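Local coordinates for transcriptional regulator, marR family, putative (PDB 3F3X), which probably acts as a DNA-binding transcription factor of the MarR family, working as a dimer with winged helix-turn-helix domains, at residues 7-10 against 11-15; 46-49 against 50-53. All coordinates share one frame; numbering follows the deposited sequence.

Interaction 1. Residues 7-10 against 11-15; sequences KLQL and MNTIA. With SO4 (sulfate ion), chain B.
Along about two and a half continuous turns of helix 3-33, the amide N atoms of Met11, Asn12, Thr13 and Ile14 bond in i to i+4 fashion to the carbonyl O atoms of Lys7, Leu8, Gln9 and Leu10. Gln9 O takes a second bond: Thr13 OG1 donates to it at 3.0 Å, and this hydroxyl and Thr13 N arrive from opposite faces of the carbonyl plane. The hydroxyl reaches back because Thr13 OG1 is turned beside its own backbone N (chi1 -56°).

The Gln9 side chain leaves the helix and then folds back at chi2 (49°), bringing Gln9 OE1 to the edge of the Asn12 amide. There Asn12 ND2 donates to Gln9 OE1 at 3.0 Å in a nearly straight bond. The acceptor lies in the plane of the Asn12 amide, whereas the donor stands above the Gln9 carbonyl plane; the two amides are turned 62° apart. Asn12 OD1 bonds to Tyr37 OH of the second subunit.

This N-terminal helix belongs to the MarR dimerisation region: Leu10 packs on Ile135 of its own chain and Leu132 of the second subunit, and Lys7 NZ bonds to Leu119 O of that subunit. Gln9 NE2 faces a sulfate, donating to its O4 at 3.0 Å; Lys16 and, from the second subunit, Lys44, Arg59 and Tyr60 also bind this anion. A leucine at Gln9 would probably leave Asn12 ND2 without this acceptor and deprive the sulfate of one donor. Water 1 takes a further bond from Gln9 NE2, at 2.9 Å, and donates to Thr13 OG1 at 3.3 Å.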
loop_
_atom_site.group_PDB
_atom_site.type_symbol
_atom_site.label_atom_id
_atom_site.label_comp_id
_atom_site.label_asym_id
_atom_site.label_seq_id
_atom_site.Cartn_x
_atom_site.Cartn_y
_atom_site.Cartn_z
ATOM N N LYS A 7 -6.371 2.912 -15.660
ATOM C CA LYS A 7 -5.503 3.549 -14.680
ATOM C C LYS A 7 -5.994 3.341 -13.255
ATOM O O LYS A 7 -5.194 3.102 -12.349
ATOM C CB LYS A 7 -5.343 5.040 -15.001
ATOM C CG LYS A 7 -4.591 5.268 -16.315
ATOM C CD LYS A 7 -4.439 6.744 -16.659
ATOM C CE LYS A 7 -3.784 6.911 -18.024
ATOM N NZ LYS A 7 -3.661 8.344 -18.427
ATOM N N LEU A 8 -7.306 3.415 -13.049
ATOM C CA LEU A 8 -7.839 3.192 -11.711
ATOM C C LEU A 8 -7.593 1.741 -11.306
ATOM O O LEU A 8 -7.290 1.455 -10.148
ATOM C CB LEU A 8 -9.342 3.481 -11.655
ATOM C CG LEU A 8 -9.997 3.145 -10.306
ATOM C CD1 LEU A 8 -9.245 3.833 -9.165
ATOM C CD2 LEU A 8 -11.458 3.570 -10.325
ATOM N N GLN A 9 -7.723 0.823 -12.261
ATOM C CA GLN A 9 -7.515 -0.591 -11.956
ATOM C C GLN A 9 -6.059 -0.814 -11.583
ATOM O O GLN A 9 -5.737 -1.662 -10.747
ATOM C CB GLN A 9 -7.900 -1.464 -13.152
ATOM C CG GLN A 9 -8.054 -2.949 -12.821
ATOM C CD GLN A 9 -8.925 -3.193 -11.593
ATOM O OE1 GLN A 9 -9.900 -2.481 -11.361
ATOM N NE2 GLN A 9 -8.579 -4.213 -10.809
ATOM N N LEU A 10 -5.179 -0.033 -12.202
ATOM C CA LEU A 10 -3.754 -0.119 -11.922
ATOM C C LEU A 10 -3.558 0.182 -10.439
ATOM O O LEU A 10 -2.825 -0.518 -9.735
ATOM C CB LEU A 10 -3.005 0.912 -12.771
ATOM C CG LEU A 10 -1.491 0.790 -12.878
ATOM C CD1 LEU A 10 -1.138 -0.519 -13.574
ATOM C CD2 LEU A 10 -0.950 1.969 -13.673
ATOM N N MET A 11 -4.235 1.225 -9.966
ATOM C CA MET A 11 -4.143 1.620 -8.569
ATOM C C MET A 11 -4.817 0.600 -7.643
ATOM O O MET A 11 -4.333 0.350 -6.534
ATOM C CB MET A 11 -4.750 3.015 -8.376
ATOM C CG MET A 11 -4.085 4.101 -9.231
ATOM S SD MET A 11 -2.286 4.288 -8.962
ATOM C CE MET A 11 -2.278 4.922 -7.350
ATOM N N ASN A 12 -5.926 0.007 -8.090
ATOM C CA ASN A 12 -6.611 -0.993 -7.277
ATOM C C ASN A 12 -5.689 -2.180 -7.036
ATOM O O ASN A 12 -5.660 -2.742 -5.946
ATOM C CB ASN A 12 -7.877 -1.503 -7.973
ATOM C CG ASN A 12 -8.983 -0.481 -7.995
ATOM O OD1 ASN A 12 -9.118 0.324 -7.074
ATOM N ND2 ASN A 12 -9.803 -0.526 -9.033
ATOM N N THR A 13 -4.945 -2.561 -8.065
ATOM C CA THR A 13 -4.029 -3.691 -7.962
ATOM C C THR A 13 -2.836 -3.343 -7.065
ATOM O O THR A 13 -2.411 -4.151 -6.242
ATOM C CB THR A 13 -3.528 -4.104 -9.354
ATOM O OG1 THR A 13 -4.655 -4.390 -10.194
ATOM C CG2 THR A 13 -2.640 -5.338 -9.265
ATOM N N ILE A 14 -2.309 -2.134 -7.221
ATOM C CA ILE A 14 -1.184 -1.687 -6.408
ATOM C C ILE A 14 -1.582 -1.713 -4.937
ATOM O O ILE A 14 -0.786 -2.079 -4.071
ATOM C CB ILE A 14 -0.737 -0.263 -6.837
ATOM C CG1 ILE A 14 0.030 -0.363 -8.159
ATOM C CG2 ILE A 14 0.106 0.403 -5.743
ATOM C CD1 ILE A 14 0.471 0.967 -8.728
ATOM N N ALA A 15 -2.826 -1.342 -4.658
ATOM C CA ALA A 15 -3.335 -1.336 -3.294
ATOM C C ALA A 15 -3.270 -2.731 -2.684
ATOM O O ALA A 15 -2.849 -2.893 -1.537
ATOM C CB ALA A 15 -4.778 -0.824 -3.272
HETATM S S SO4 B . -11.057 -4.826 -7.735
HETATM O O1 SO4 B . -10.056 -3.847 -7.267
HETATM O O2 SO4 B . -12.387 -4.444 -7.239
HETATM O O3 SO4 B . -10.712 -6.169 -7.223
HETATM O O4 SO4 B . -11.066 -4.832 -9.208
HETATM O O HOH W 1 -6.756 -6.197 -11.945
#

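Interaction 2. Residues 46-49 against 50-53; sequences TSEE and PRSM
In the winged helix-turn-helix domain, the turn from helix 37-48 into the short strand 51-52 is closed by a salt-bridge network in which Arg51 folds back to meet Glu48 and Glu49. Bent at chi2 (-65°), the Arg51 chain runs past Glu49 O, with Arg51 CG 3.2 Å from that oxygen, and past Thr46 CG2. Its guanidinium meets the two glutamates differently. Glu48 OE1 comes to the edge and accepts from Arg51 NH2 at 2.7 Å through its anti lone pair, the carboxylate standing almost perpendicular to the guanidinium; the same oxygen also pairs with Arg59. Glu49 instead lies across one face: Glu49 CG sits 3.4 Å from Arg51 CZ, and the carboxylate beyond is stacked within 4° of parallel. Glu49 OE1 is 3.7 Å from Arg51 NH1, a long salt bridge of charge alone, with no N-H aimed at the oxygen. Arg51 NE bonds to Ala45 O, which helps fix the rotation of the group, and the Arg51 backbone pairs with Val94 of strand 92-96. Water 3 donates to both Glu49 OE2 and Pro50 O, 2.7 Å from each.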
loop_
_atom_site.group_PDB
_atom_site.type_symbol
_atom_site.label_atom_id
_atom_site.label_comp_id
_atom_site.label_asym_id
_atom_site.label_seq_id
_atom_site.Cartn_x
_atom_site.Cartn_y
_atom_site.Cartn_z
ATOM N N THR A 46 19.115 6.333 5.859
ATOM C CA THR A 46 20.169 6.904 6.693
ATOM C C THR A 46 21.534 6.275 6.411
ATOM O O THR A 46 22.563 6.889 6.678
ATOM C CB THR A 46 19.838 6.791 8.212
ATOM O OG1 THR A 46 19.625 5.421 8.575
ATOM C CG2 THR A 46 18.581 7.613 8.546
ATOM N N SER A 47 21.551 5.062 5.862
ATOM C CA SER A 47 22.824 4.421 5.540
ATOM C C SER A 47 23.494 5.217 4.417
ATOM O O SER A 47 24.717 5.182 4.260
ATOM C CB SER A 47 22.616 2.969 5.092
ATOM O OG SER A 47 22.081 2.900 3.779
ATOM N N GLU A 48 22.678 5.928 3.640
ATOM C CA GLU A 48 23.169 6.753 2.533
ATOM C C GLU A 48 23.835 8.026 3.067
ATOM O O GLU A 48 24.905 8.428 2.603
ATOM C CB GLU A 48 22.001 7.112 1.602
ATOM C CG GLU A 48 21.402 5.901 0.889
ATOM C CD GLU A 48 19.998 6.149 0.366
ATOM O OE1 GLU A 48 19.503 7.293 0.467
ATOM O OE2 GLU A 48 19.384 5.186 -0.142
ATOM N N GLU A 49 23.186 8.653 4.041
ATOM C CA GLU A 49 23.691 9.860 4.691
ATOM C C GLU A 49 22.662 10.217 5.762
ATOM O O GLU A 49 21.513 9.781 5.685
ATOM C CB GLU A 49 23.837 11.023 3.689
ATOM C CG GLU A 49 22.517 11.695 3.278
ATOM C CD GLU A 49 22.728 12.871 2.327
ATOM O OE1 GLU A 49 23.061 12.637 1.148
ATOM O OE2 GLU A 49 22.569 14.031 2.763
ATOM N N PRO A 50 23.060 10.993 6.785
ATOM C CA PRO A 50 22.107 11.365 7.836
ATOM C C PRO A 50 20.896 12.056 7.209
ATOM O O PRO A 50 21.050 12.865 6.298
ATOM C CB PRO A 50 22.926 12.298 8.724
ATOM C CG PRO A 50 24.331 11.739 8.582
ATOM C CD PRO A 50 24.406 11.511 7.087
ATOM N N ARG A 51 19.701 11.727 7.692
ATOM C CA ARG A 51 18.472 12.292 7.142
ATOM C C ARG A 51 17.604 12.940 8.208
ATOM O O ARG A 51 17.486 12.421 9.320
ATOM C CB ARG A 51 17.641 11.194 6.473
ATOM C CG ARG A 51 18.373 10.345 5.444
ATOM C CD ARG A 51 18.794 11.171 4.244
ATOM N NE ARG A 51 19.200 10.323 3.128
ATOM C CZ ARG A 51 19.487 10.772 1.911
ATOM N NH1 ARG A 51 19.419 12.070 1.644
ATOM N NH2 ARG A 51 19.828 9.921 0.959
ATOM N N SER A 52 16.967 14.056 7.859
ATOM C CA SER A 52 16.086 14.734 8.806
ATOM C C SER A 52 14.785 13.942 8.909
ATOM O O SER A 52 14.470 13.134 8.030
ATOM C CB SER A 52 15.780 16.164 8.339
ATOM O OG SER A 52 14.931 16.165 7.204
ATOM N N MET A 53 14.029 14.181 9.976
ATOM C CA MET A 53 12.764 13.484 10.187
ATOM C C MET A 53 11.783 13.825 9.072
ATOM O O MET A 53 11.011 12.973 8.627
ATOM C CB MET A 53 12.179 13.868 11.546
ATOM C CG MET A 53 13.105 13.558 12.721
ATOM S SD MET A 53 13.295 11.783 13.025
ATOM C CE MET A 53 12.019 11.521 14.249
HETATM O O HOH W 2 19.261 14.570 3.073
HETATM O O HOH W 3 22.978 14.566 5.392
#

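Interaction 1 comes first along the chain, near the start of helix 3-33; interaction 2 follows at the end of helix 37-48, the next helix. Their centres are about 31 Å apart on opposite sides of the chain's centre, and their nearest atoms stay about 21 Å apart, so they do not touch. Residues 7-15 lie where the two subunits meet, whereas residues 46-53 lead into the three-stranded antiparallel sheet and helix 53-60, and touch no other protein chain of the assembly. The pair thus samples the two parts of a MarR subunit: the helical dimer region and the winged helix-turn-helix domain, which probably contacts DNA.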